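Local atomic coordinates of ATP-dependent RNA ligase (PDB entry 5D1P), a protein that ligates RNA in an ATP-dependent reaction, passing through an intermediate in which AMP is covalently attached to the enzyme. Residues Tyr98-Ile102 with Ala112-Gly116; Asp49-Thr54 with Ile65-Pro69; Ala255-Tyr260 with Pro304-Arg308; Arg308-Ser313 with Ile369-Leu373; Arg88-Glu92 with Val185-Arg189. One frame throughout, in Å; residues are numbered along the deposited sequence.

Contact 1: Tyr98-Ile102 with Ala112-Gly116; sequences YNVRI and ALTRG. With SO4 (sulfate ion), chain D.
Arg101 folds its guanidinium over Leu113, with NH1 4.0 Å from CB, and at the guanidinium edge NH1 donates a 3.1 Å hydrogen bond to Thr114 O; chi1 to chi3 of m, t, m bring it there. Its NH2 binds Arg66 O of the preceding loop. The backbones run antiparallel. Arg101 and Leu113 form a hydrogen-bonded pair (Arg101 N to Leu113 O 2.9 Å, Leu113 N to Arg101 O 2.7 Å; CA-CA 5.0 Å), and Ile102 with Ala112 the next, non-hydrogen-bonded pair, CA-CA 4.4 Å. On the face of Ile102, Val100 CG1 approaches Ala112 CB to 3.9 Å. Toward the other end the backbones separate, to 5.9 Å between Asn99 CA and Arg115 CA, and water fills the gap: water 1 links Asn99 O and Arg115 N (2.8 Å each), and water 2 joins Asn99 OD1 (2.9 Å), Arg101 NE (2.9 Å) and Leu113 O (2.8 Å). Asn99 CG lies 3.6 Å from Arg115 CD. Arg115 NH2 binds sulfate O2 at 3.2 Å and also Phe68 O. Asn99 ND2 meets O3' of the adenylylated lysine at position 94; the beta hairpin and the segment leaving it bring ATP-binding Asn99 and Arg115 to the adenylation domain's nucleotide pocket.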
# COMPACT_ATOMS: atom_id res chain seq x y z
N TYR A 98 -2.12 24.12 -4.81
CA TYR A 98 -2.20 23.51 -6.13
C TYR A 98 -1.50 24.33 -7.20
O TYR A 98 -1.52 25.57 -7.20
CB TYR A 98 -3.65 23.22 -6.55
CG TYR A 98 -4.53 24.42 -6.76
CD1 TYR A 98 -5.10 25.08 -5.67
CD2 TYR A 98 -4.82 24.88 -8.04
CE1 TYR A 98 -5.92 26.17 -5.84
CE2 TYR A 98 -5.64 25.99 -8.23
CZ TYR A 98 -6.19 26.62 -7.12
OH TYR A 98 -7.00 27.71 -7.29
N ASN A 99 -0.84 23.58 -8.08
CA ASN A 99 -0.09 24.04 -9.23
C ASN A 99 -0.95 24.82 -10.23
O ASN A 99 -2.00 24.34 -10.65
CB ASN A 99 0.55 22.81 -9.90
CG ASN A 99 1.52 23.18 -10.99
OD1 ASN A 99 1.13 23.63 -12.07
ND2 ASN A 99 2.81 22.98 -10.72
N VAL A 100 -0.50 26.02 -10.60
CA VAL A 100 -1.22 26.90 -11.52
C VAL A 100 -0.30 27.48 -12.57
O VAL A 100 0.80 27.94 -12.26
CB VAL A 100 -1.91 28.07 -10.77
CG1 VAL A 100 -2.59 28.99 -11.75
CG2 VAL A 100 -2.91 27.55 -9.78
N ARG A 101 -0.71 27.43 -13.82
CA ARG A 101 0.03 28.11 -14.87
C ARG A 101 -0.81 29.29 -15.34
O ARG A 101 -1.98 29.13 -15.66
CB ARG A 101 0.35 27.18 -16.03
CG ARG A 101 1.47 26.18 -15.76
CD ARG A 101 1.46 25.07 -16.83
NE ARG A 101 0.26 24.23 -16.72
CZ ARG A 101 -0.29 23.55 -17.73
NH1 ARG A 101 -1.38 22.80 -17.52
NH2 ARG A 101 0.24 23.61 -18.95
N ILE A 102 -0.22 30.48 -15.35
CA ILE A 102 -0.93 31.65 -15.82
C ILE A 102 -0.27 32.15 -17.08
O ILE A 102 0.93 32.43 -17.10
CB ILE A 102 -0.94 32.77 -14.78
CG1 ILE A 102 -1.36 32.20 -13.42
CG2 ILE A 102 -1.83 33.91 -15.23
CD1 ILE A 102 -1.11 33.14 -12.26
N ALA A 112 -5.72 30.90 -16.29
CA ALA A 112 -5.05 30.11 -15.25
C ALA A 112 -5.39 28.64 -15.38
O ALA A 112 -6.54 28.24 -15.29
CB ALA A 112 -5.40 30.62 -13.85
N LEU A 113 -4.36 27.82 -15.60
CA LEU A 113 -4.58 26.41 -15.87
C LEU A 113 -4.16 25.56 -14.69
O LEU A 113 -3.06 25.73 -14.15
CB LEU A 113 -3.79 25.98 -17.12
CG LEU A 113 -4.08 26.78 -18.39
CD1 LEU A 113 -3.05 26.48 -19.48
CD2 LEU A 113 -5.45 26.43 -18.87
N THR A 114 -5.03 24.65 -14.30
CA THR A 114 -4.70 23.63 -13.32
C THR A 114 -3.74 22.65 -13.98
O THR A 114 -3.48 22.75 -15.18
CB THR A 114 -5.95 22.89 -12.82
OG1 THR A 114 -6.47 22.06 -13.87
CG2 THR A 114 -7.02 23.87 -12.39
N ARG A 115 -3.26 21.69 -13.20
CA ARG A 115 -2.19 20.81 -13.64
C ARG A 115 -2.51 19.98 -14.89
O ARG A 115 -1.63 19.72 -15.72
CB ARG A 115 -1.80 19.87 -12.50
CG ARG A 115 -0.50 19.13 -12.76
CD ARG A 115 0.68 20.09 -12.66
NE ARG A 115 1.91 19.43 -13.09
CZ ARG A 115 2.68 18.72 -12.29
NH1 ARG A 115 2.36 18.61 -11.01
NH2 ARG A 115 3.77 18.13 -12.76
N GLY A 116 -3.76 19.58 -15.02
CA GLY A 116 -4.17 18.73 -16.12
C GLY A 116 -4.44 19.49 -17.40
O GLY A 116 -4.54 18.91 -18.49
S SO4 D . 4.80 15.87 -9.42
O1 SO4 D . 5.13 14.56 -8.87
O2 SO4 D . 4.43 15.68 -10.82
O3 SO4 D . 5.94 16.79 -9.30
O4 SO4 D . 3.67 16.43 -8.70
O HOH W 1 -3.35 21.93 -10.42
O HOH W 2 -0.92 24.00 -14.09

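Contact 2: Asp49-Thr54 with Ile65-Pro69; sequences DLEAGT and IRGFP
A bidentate salt bridge dominates this contact: Arg66 NE donates to Glu51 OE1 at 2.6 Å and Arg66 NH1 to Glu51 OE2 at 2.8 Å. Arg66 is coiled (m, m, m), and Glu51 (chi1 m, chi2 p) curls to meet it; NH2 of the arginine goes on to Asn178 O. Next comes Thr54, whose OG1 (chi1 m) accepts Gly67 N at 3.0 Å while donating to Glu51 O at 2.6 Å. A type II beta turn from Glu51 to Thr54, closed by Thr54 N to Glu51 O at 3.1 Å, holds that hydroxyl in place, with Gly53 at its third position (phi 89°, psi 0°). Gly67 CA nestles 3.6 Å from Ala52 O, and Thr54 CA lies 3.5 Å from Ile65 O; the CA atoms of Thr54 and Gly67 are 4.1 Å apart. A CB on Gly67 would stand 2.2 Å from Ala52 O, a clash. Water 3 lies 2.9 Å from Ala52 O and weakly accepts Phe68 N at 2.8 Å; water 4 lies 2.7 Å from Ala52 O and 2.5 Å from Phe68 O. Phe68 itself points away, its ring meeting Phe172 of the ATP site. Apolar packing is limited to a few contacts: Leu50 CD1 covers one guanidinium face, 4.1 Å from Arg66 CD, and Glu51 CG is 4.3 Å from Pro69 CA. The link thus depends on an ion pair, the Thr54 hydroxyl and water rather than on strand pairing.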
# COMPACT_ATOMS: atom_id res chain seq x y z
N ASP A 49 8.02 15.04 -26.26
CA ASP A 49 8.54 15.97 -25.26
C ASP A 49 7.43 16.70 -24.53
O ASP A 49 7.70 17.51 -23.63
CB ASP A 49 9.46 17.01 -25.92
CG ASP A 49 10.74 16.41 -26.43
OD1 ASP A 49 10.73 15.23 -26.83
OD2 ASP A 49 11.76 17.13 -26.44
N LEU A 50 6.19 16.47 -24.94
CA LEU A 50 5.07 17.21 -24.40
C LEU A 50 4.66 16.62 -23.05
O LEU A 50 4.38 15.42 -22.95
CB LEU A 50 3.89 17.20 -25.37
CG LEU A 50 3.68 18.43 -26.27
CD1 LEU A 50 4.97 18.92 -26.89
CD2 LEU A 50 2.65 18.10 -27.34
N GLU A 51 4.63 17.46 -22.02
CA GLU A 51 4.27 17.01 -20.69
C GLU A 51 2.76 16.87 -20.56
O GLU A 51 2.00 17.51 -21.30
CB GLU A 51 4.80 17.96 -19.63
CG GLU A 51 6.27 18.26 -19.76
CD GLU A 51 6.57 19.33 -20.79
OE1 GLU A 51 5.63 19.77 -21.49
OE2 GLU A 51 7.74 19.75 -20.91
N ALA A 52 2.33 16.05 -19.61
CA ALA A 52 0.91 15.92 -19.33
C ALA A 52 0.38 17.27 -18.86
O ALA A 52 1.05 17.98 -18.11
CB ALA A 52 0.66 14.85 -18.29
N GLY A 53 -0.82 17.61 -19.31
CA GLY A 53 -1.43 18.88 -18.99
C GLY A 53 -1.06 19.96 -20.00
O GLY A 53 -1.48 21.09 -19.84
N THR A 54 -0.27 19.61 -21.01
CA THR A 54 0.06 20.57 -22.07
C THR A 54 -1.22 21.01 -22.76
O THR A 54 -2.08 20.18 -23.05
CB THR A 54 1.03 19.98 -23.12
OG1 THR A 54 2.32 19.75 -22.53
CG2 THR A 54 1.18 20.92 -24.29
N ILE A 65 0.97 25.94 -24.42
CA ILE A 65 1.20 26.13 -23.00
C ILE A 65 1.62 24.79 -22.40
O ILE A 65 0.79 23.95 -22.08
CB ILE A 65 -0.05 26.67 -22.29
CG1 ILE A 65 -0.63 27.88 -23.04
CG2 ILE A 65 0.25 26.98 -20.79
CD1 ILE A 65 0.34 29.08 -23.17
N ARG A 66 2.92 24.59 -22.26
CA ARG A 66 3.44 23.28 -21.89
C ARG A 66 3.08 22.89 -20.46
O ARG A 66 2.90 23.76 -19.60
CB ARG A 66 4.96 23.27 -22.07
CG ARG A 66 5.41 23.33 -23.51
CD ARG A 66 5.43 21.93 -24.10
NE ARG A 66 6.53 21.14 -23.55
CZ ARG A 66 7.77 21.19 -24.00
NH1 ARG A 66 8.70 20.43 -23.44
NH2 ARG A 66 8.09 21.99 -25.01
N GLY A 67 2.98 21.59 -20.21
CA GLY A 67 2.55 21.10 -18.91
C GLY A 67 3.67 21.37 -17.94
O GLY A 67 4.83 21.44 -18.36
N PHE A 68 3.36 21.55 -16.66
CA PHE A 68 4.45 21.73 -15.71
C PHE A 68 5.10 20.36 -15.48
O PHE A 68 4.41 19.38 -15.24
CB PHE A 68 3.98 22.34 -14.40
CG PHE A 68 5.10 22.77 -13.51
CD1 PHE A 68 5.84 23.91 -13.82
CD2 PHE A 68 5.45 22.02 -12.39
CE1 PHE A 68 6.89 24.31 -13.02
CE2 PHE A 68 6.51 22.41 -11.58
CZ PHE A 68 7.23 23.55 -11.89
N PRO A 69 6.42 20.29 -15.62
CA PRO A 69 7.10 18.99 -15.57
C PRO A 69 7.07 18.36 -14.18
O PRO A 69 7.09 19.09 -13.19
CB PRO A 69 8.54 19.32 -15.97
CG PRO A 69 8.48 20.68 -16.60
CD PRO A 69 7.34 21.39 -15.96
O HOH W 3 1.12 19.93 -16.03
O HOH W 4 3.00 17.57 -16.35

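Contact 3: Ala255-Tyr260 with Pro304-Arg308; sequences AYAFSY and PMLER
In the C-terminal region of the ligase, the chain leaving helix 247-257 packs against the long helix 287-313, which is kinked at Pro304. Pro304 points into the contact: its CB lies 3.4 Å from Ala255 O, its CG 3.7 Å from Ala255 CB, and its CA 4.9 Å from that of Ser259. One turn on, Arg308 (chi1 t, chi2 p, chi3 p) reaches back to Ser259 with two hydrogen bonds, NE to Ser259 O at 2.8 Å and NH2 to Ser259 OG at 3.1 Å; Ser259 has chi1 t. Water 5 bridges Ser259 OG (2.6 Å) and Pro304 O (2.7 Å). Met305 CA lies 3.3 Å from Phe258 O, and its SD makes an oblique Met-aromatic contact, 5.3 Å from the Phe258 ring centroid. Tyr260 CE2 comes to 3.2 Å from Arg308 NH2, while its hydroxyl bonds Glu320. Helix 363-373 borders Tyr260 and Arg308, and Val273 and Gly277 of the second subunit cover Phe258 and Met305.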
# COMPACT_ATOMS: atom_id res chain seq x y z
N ALA A 255 -2.36 11.39 7.84
CA ALA A 255 -3.57 11.58 8.64
C ALA A 255 -4.77 11.92 7.75
O ALA A 255 -5.86 11.41 7.97
CB ALA A 255 -3.35 12.68 9.70
N TYR A 256 -4.57 12.75 6.73
CA TYR A 256 -5.65 13.07 5.79
C TYR A 256 -6.10 11.79 5.08
O TYR A 256 -7.29 11.48 4.99
CB TYR A 256 -5.21 14.13 4.78
CG TYR A 256 -6.34 14.77 4.00
CD1 TYR A 256 -7.08 15.82 4.55
CD2 TYR A 256 -6.67 14.35 2.72
CE1 TYR A 256 -8.12 16.41 3.85
CE2 TYR A 256 -7.72 14.94 2.00
CZ TYR A 256 -8.44 15.97 2.58
OH TYR A 256 -9.49 16.57 1.88
N ALA A 257 -5.11 11.02 4.62
CA ALA A 257 -5.36 9.79 3.88
C ALA A 257 -6.11 8.75 4.71
O ALA A 257 -7.03 8.08 4.21
CB ALA A 257 -4.03 9.21 3.40
N PHE A 258 -5.73 8.59 5.98
CA PHE A 258 -6.39 7.61 6.83
C PHE A 258 -7.67 8.18 7.44
O PHE A 258 -8.38 7.49 8.19
CB PHE A 258 -5.42 7.08 7.90
CG PHE A 258 -4.51 6.00 7.38
CD1 PHE A 258 -3.16 6.25 7.17
CD2 PHE A 258 -5.02 4.76 7.02
CE1 PHE A 258 -2.33 5.27 6.66
CE2 PHE A 258 -4.19 3.77 6.50
CZ PHE A 258 -2.85 4.02 6.33
N SER A 259 -7.99 9.43 7.11
CA SER A 259 -9.32 9.96 7.41
C SER A 259 -10.32 9.55 6.33
O SER A 259 -11.52 9.41 6.60
CB SER A 259 -9.29 11.48 7.57
OG SER A 259 -10.57 11.95 7.96
N TYR A 260 -9.82 9.33 5.12
CA TYR A 260 -10.63 8.81 4.03
C TYR A 260 -9.91 7.64 3.36
O TYR A 260 -9.57 7.72 2.17
CB TYR A 260 -10.92 9.91 3.00
CG TYR A 260 -11.36 11.23 3.61
CD1 TYR A 260 -10.46 12.29 3.74
CD2 TYR A 260 -12.66 11.43 4.03
CE1 TYR A 260 -10.86 13.49 4.29
CE2 TYR A 260 -13.07 12.63 4.57
CZ TYR A 260 -12.16 13.66 4.70
OH TYR A 260 -12.58 14.86 5.24
N PRO A 304 -6.96 9.37 13.09
CA PRO A 304 -7.95 9.82 12.09
C PRO A 304 -8.89 8.70 11.63
O PRO A 304 -10.08 8.92 11.38
CB PRO A 304 -7.07 10.32 10.94
CG PRO A 304 -5.79 10.70 11.59
CD PRO A 304 -5.58 9.68 12.67
N MET A 305 -8.34 7.51 11.51
CA MET A 305 -9.11 6.32 11.19
C MET A 305 -10.18 6.05 12.25
O MET A 305 -11.36 5.85 11.93
CB MET A 305 -8.18 5.12 11.07
CG MET A 305 -8.77 3.93 10.41
SD MET A 305 -7.47 2.86 9.79
CE MET A 305 -6.31 2.81 11.14
N LEU A 306 -9.76 6.03 13.51
CA LEU A 306 -10.67 5.81 14.63
C LEU A 306 -11.83 6.78 14.57
O LEU A 306 -12.99 6.37 14.64
CB LEU A 306 -9.95 5.95 15.97
CG LEU A 306 -10.82 5.84 17.22
CD1 LEU A 306 -11.57 4.53 17.22
CD2 LEU A 306 -9.99 5.95 18.48
N GLU A 307 -11.51 8.07 14.44
CA GLU A 307 -12.56 9.08 14.41
C GLU A 307 -13.46 8.91 13.21
O GLU A 307 -14.67 9.10 13.31
CB GLU A 307 -11.97 10.49 14.43
CG GLU A 307 -11.31 10.82 15.76
CD GLU A 307 -12.19 10.43 16.94
OE1 GLU A 307 -13.39 10.80 16.94
OE2 GLU A 307 -11.69 9.74 17.86
N ARG A 308 -12.89 8.56 12.07
CA ARG A 308 -13.70 8.38 10.87
C ARG A 308 -14.73 7.30 11.07
O ARG A 308 -15.91 7.49 10.73
CB ARG A 308 -12.83 8.05 9.66
CG ARG A 308 -13.63 7.89 8.37
CD ARG A 308 -14.55 9.07 8.15
NE ARG A 308 -13.81 10.30 7.91
CZ ARG A 308 -14.36 11.51 7.92
NH1 ARG A 308 -15.65 11.65 8.20
NH2 ARG A 308 -13.61 12.58 7.68
O HOH W 5 -10.89 11.37 10.44

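Contact 4: Arg308-Ser313 with Ile369-Leu373; sequences RIKSIS and INNYL
Ile369, the first residue of 369-373, points at the partner helix and meets three side chains: its CD1 lies 3.8 Å from Arg308 CG, and its CG2 touches Ile312 CD1 at 3.5 Å and Ile309 CG1 at 4.1 Å. All three isoleucines have chi1 m, chi2 t. Asn370 follows, with OD1 3.7 Å from Ile312 CG2. Asn371 and Tyr372 are out of reach of 308-313, and the Tyr372 ring meets Phe278 of the second subunit nearly at right angles. One turn after Ile369, Leu373 (m, t) brings CD1 to 3.6 Å from Ser313 CA, 4.1 Å from Ile312 CG2 and 4.1 Å from Ile309 O. The helix axes cross at -73°, 10.1 Å apart at closest approach, so contact is confined to a short patch: Arg308, Ile309, Ile312 and Ser313 against Ile369, Asn370 and Leu373. No hydrogen bond passes between the segments. Arg308 spends its polar end on Ser259, and Ser313 OG bonds Tyr281 OH of the second subunit; what holds these two C-terminal helix ends to each other is aliphatic packing beside the dimer interface.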
# COMPACT_ATOMS: atom_id res chain seq x y z
N ARG A 308 -12.89 8.56 12.07
CA ARG A 308 -13.70 8.38 10.87
C ARG A 308 -14.73 7.30 11.07
O ARG A 308 -15.91 7.49 10.73
CB ARG A 308 -12.83 8.05 9.66
CG ARG A 308 -13.63 7.89 8.37
CD ARG A 308 -14.55 9.07 8.15
NE ARG A 308 -13.81 10.30 7.91
CZ ARG A 308 -14.36 11.51 7.92
NH1 ARG A 308 -15.65 11.65 8.20
NH2 ARG A 308 -13.61 12.58 7.68
N ILE A 309 -14.28 6.18 11.63
CA ILE A 309 -15.16 5.03 11.87
C ILE A 309 -16.23 5.38 12.90
O ILE A 309 -17.42 5.10 12.69
CB ILE A 309 -14.33 3.80 12.33
CG1 ILE A 309 -13.48 3.26 11.18
CG2 ILE A 309 -15.23 2.68 12.86
CD1 ILE A 309 -12.48 2.19 11.62
N LYS A 310 -15.80 6.00 14.01
CA LYS A 310 -16.75 6.56 14.98
C LYS A 310 -17.77 7.49 14.32
O LYS A 310 -18.97 7.35 14.51
CB LYS A 310 -16.00 7.36 16.05
CG LYS A 310 -15.40 6.58 17.18
CD LYS A 310 -14.88 7.57 18.22
CE LYS A 310 -14.51 6.88 19.53
NZ LYS A 310 -13.73 7.80 20.41
N SER A 311 -17.28 8.44 13.53
CA SER A 311 -18.16 9.39 12.86
C SER A 311 -19.20 8.72 11.95
O SER A 311 -20.38 9.05 12.01
CB SER A 311 -17.32 10.39 12.05
OG SER A 311 -18.15 11.19 11.22
N ILE A 312 -18.76 7.78 11.11
CA ILE A 312 -19.67 7.02 10.25
C ILE A 312 -20.64 6.14 11.05
O ILE A 312 -21.82 5.99 10.70
CB ILE A 312 -18.88 6.14 9.25
CG1 ILE A 312 -18.03 7.03 8.34
CG2 ILE A 312 -19.81 5.25 8.44
CD1 ILE A 312 -17.25 6.28 7.30
N SER A 313 -20.13 5.56 12.14
CA SER A 313 -20.94 4.74 13.04
C SER A 313 -22.15 5.54 13.52
O SER A 313 -23.24 5.00 13.71
CB SER A 313 -20.09 4.26 14.22
OG SER A 313 -20.71 3.20 14.92
N ILE A 369 -16.70 1.56 4.87
CA ILE A 369 -16.73 1.57 6.33
C ILE A 369 -18.14 1.25 6.84
O ILE A 369 -18.29 0.54 7.84
CB ILE A 369 -16.24 2.91 6.89
CG1 ILE A 369 -14.73 3.04 6.67
CG2 ILE A 369 -16.53 3.01 8.38
CD1 ILE A 369 -14.11 4.33 7.14
N ASN A 370 -19.18 1.70 6.12
CA ASN A 370 -20.56 1.31 6.45
C ASN A 370 -20.82 -0.17 6.28
O ASN A 370 -21.42 -0.79 7.16
CB ASN A 370 -21.56 2.07 5.58
CG ASN A 370 -22.22 3.20 6.32
OD1 ASN A 370 -22.63 3.06 7.48
ND2 ASN A 370 -22.32 4.35 5.67
N ASN A 371 -20.40 -0.73 5.15
CA ASN A 371 -20.58 -2.16 4.88
C ASN A 371 -19.94 -3.01 5.98
O ASN A 371 -20.53 -3.97 6.45
CB ASN A 371 -20.01 -2.55 3.51
CG ASN A 371 -20.83 -2.02 2.33
OD1 ASN A 371 -21.86 -1.36 2.51
ND2 ASN A 371 -20.37 -2.32 1.12
N TYR A 372 -18.73 -2.64 6.40
CA TYR A 372 -18.04 -3.37 7.47
C TYR A 372 -18.77 -3.25 8.79
O TYR A 372 -18.89 -4.23 9.52
CB TYR A 372 -16.62 -2.86 7.67
CG TYR A 372 -15.66 -3.26 6.59
CD1 TYR A 372 -14.69 -2.38 6.15
CD2 TYR A 372 -15.74 -4.51 5.99
CE1 TYR A 372 -13.81 -2.73 5.15
CE2 TYR A 372 -14.86 -4.86 4.98
CZ TYR A 372 -13.89 -3.97 4.58
OH TYR A 372 -13.00 -4.30 3.58
N LEU A 373 -19.20 -2.03 9.09
CA LEU A 373 -19.96 -1.75 10.29
C LEU A 373 -21.26 -2.57 10.37
O LEU A 373 -21.80 -2.81 11.46
CB LEU A 373 -20.27 -0.25 10.37
CG LEU A 373 -19.18 0.61 11.00
CD1 LEU A 373 -19.56 2.09 10.97
CD2 LEU A 373 -18.94 0.17 12.42

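Contact 5: Arg88-Glu92 with Val185-Arg189; sequences RVAVE and VEERR
Strand 88-92 is extended and helix 185-189 runs alongside it, their axes 38° apart in direction and 11.2 Å apart at closest approach; the nearest CA atoms, those of Ala90 and Val185, are 7.6 Å apart. Alternate strand residues Arg88, Ala90 and Glu92 point at the helix. At the centre, Ala90 CB meets Val185 CG1 at 4.2 Å, with Val185 in chi1 t. At the C-terminal end of the strand, Glu92 (m, t) presents OE2 to Arg188, which donates from NH1 and NH2 at 2.9 Å each, and to Arg189 NH1 in a weak bond of 3.5 Å, forming a salt-bridge network; Arg189 NH1 also binds Val200 O. At the opposite end, Arg88 NH2 forms a salt bridge with Glu186 OE2 at 3.2 Å. Glu92 OE1 pairs with Lys233 and makes a weak hydrogen bond to N6 of the adenylylated lysine at position 94. The helix thus packs on one face of the mixed sheet of the adenylation domain, where its arginines pair with Glu92, an ATP-binding residue at the adenine end of the nucleotide pocket.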
# COMPACT_ATOMS: atom_id res chain seq x y z
N ARG A 88 26.44 24.68 -7.16
CA ARG A 88 25.56 25.44 -6.27
C ARG A 88 24.14 24.90 -6.28
O ARG A 88 23.69 24.35 -7.27
CB ARG A 88 25.55 26.93 -6.67
CG ARG A 88 26.85 27.68 -6.35
CD ARG A 88 27.06 28.87 -7.29
NE ARG A 88 26.13 29.97 -7.06
CZ ARG A 88 25.34 30.50 -7.99
NH1 ARG A 88 25.33 30.03 -9.23
NH2 ARG A 88 24.55 31.51 -7.66
N VAL A 89 23.44 25.06 -5.16
CA VAL A 89 22.04 24.65 -5.06
C VAL A 89 21.15 25.74 -4.47
O VAL A 89 21.38 26.21 -3.36
CB VAL A 89 21.86 23.38 -4.20
CG1 VAL A 89 20.40 22.96 -4.20
CG2 VAL A 89 22.74 22.25 -4.70
N ALA A 90 20.12 26.12 -5.23
CA ALA A 90 19.11 27.05 -4.77
C ALA A 90 18.02 26.28 -4.05
O ALA A 90 17.51 25.27 -4.55
CB ALA A 90 18.53 27.83 -5.93
N VAL A 91 17.66 26.76 -2.87
CA VAL A 91 16.71 26.05 -2.04
C VAL A 91 15.47 26.90 -1.74
O VAL A 91 15.52 27.82 -0.91
CB VAL A 91 17.34 25.61 -0.72
CG1 VAL A 91 16.39 24.74 0.02
CG2 VAL A 91 18.64 24.86 -0.99
N GLU A 92 14.37 26.56 -2.41
CA GLU A 92 13.09 27.24 -2.26
C GLU A 92 12.13 26.43 -1.39
O GLU A 92 12.21 25.19 -1.35
CB GLU A 92 12.44 27.49 -3.63
CG GLU A 92 13.20 28.52 -4.49
CD GLU A 92 12.64 28.64 -5.90
OE1 GLU A 92 11.93 27.71 -6.37
OE2 GLU A 92 12.91 29.67 -6.55
N VAL A 185 17.24 30.77 -11.86
CA VAL A 185 16.54 31.09 -10.62
C VAL A 185 16.64 32.57 -10.25
O VAL A 185 15.64 33.23 -9.97
CB VAL A 185 17.07 30.25 -9.43
CG1 VAL A 185 16.42 30.69 -8.12
CG2 VAL A 185 16.84 28.77 -9.69
N GLU A 186 17.85 33.09 -10.25
CA GLU A 186 18.05 34.42 -9.70
C GLU A 186 17.48 35.49 -10.63
O GLU A 186 16.86 36.44 -10.16
CB GLU A 186 19.53 34.63 -9.39
CG GLU A 186 19.89 33.96 -8.04
CD GLU A 186 21.37 33.68 -7.85
OE1 GLU A 186 21.89 34.03 -6.77
OE2 GLU A 186 21.99 33.09 -8.77
N GLU A 187 17.62 35.29 -11.93
CA GLU A 187 17.05 36.20 -12.91
C GLU A 187 15.52 36.20 -12.82
O GLU A 187 14.89 37.24 -12.93
CB GLU A 187 17.51 35.81 -14.33
CG GLU A 187 16.74 36.51 -15.46
CD GLU A 187 17.23 36.10 -16.85
OE1 GLU A 187 18.37 35.62 -16.96
OE2 GLU A 187 16.48 36.27 -17.83
N ARG A 188 14.93 35.02 -12.62
CA ARG A 188 13.49 34.88 -12.50
C ARG A 188 12.96 35.67 -11.31
O ARG A 188 12.01 36.45 -11.44
CB ARG A 188 13.10 33.40 -12.36
CG ARG A 188 11.61 33.11 -12.43
CD ARG A 188 11.11 32.28 -11.22
NE ARG A 188 12.00 31.17 -10.88
CZ ARG A 188 12.22 30.73 -9.65
NH1 ARG A 188 11.63 31.30 -8.60
NH2 ARG A 188 13.05 29.71 -9.46
N ARG A 189 13.59 35.48 -10.15
CA ARG A 189 13.15 36.14 -8.93
C ARG A 189 13.26 37.67 -9.02
O ARG A 189 12.39 38.40 -8.52
CB ARG A 189 13.97 35.63 -7.74
CG ARG A 189 13.90 34.10 -7.55
CD ARG A 189 14.64 33.65 -6.28
NE ARG A 189 14.04 34.30 -5.13
CZ ARG A 189 12.98 33.83 -4.49
NH1 ARG A 189 12.43 32.68 -4.87
NH2 ARG A 189 12.48 34.49 -3.45

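In the fold
Contact 1 is the buried one, near the chain's centre; the others are only partly buried. Contacts 1 and 2 touch, the arginines of contact 1 reaching loop carbonyls at Arg66 and Phe68. Contact 5 encloses contact 1 along the chain and approaches the same nucleotide from another sheet; the two contacts do not touch each other, their centres being about 21 Å apart. Contact 1 rests on strand pairing and waters, contact 2 on an ion pair and a hydroxyl bond, contact 5 on salt bridges. Contacts 3 and 4 lie far off, in the C-terminal region; they share Arg308 and helix 287-313, and both border the second subunit. There packing carries more weight: contact 3 mixes it with hydrogen bonds to Ser259, and contact 4 is wholly without polar bonds between its segments.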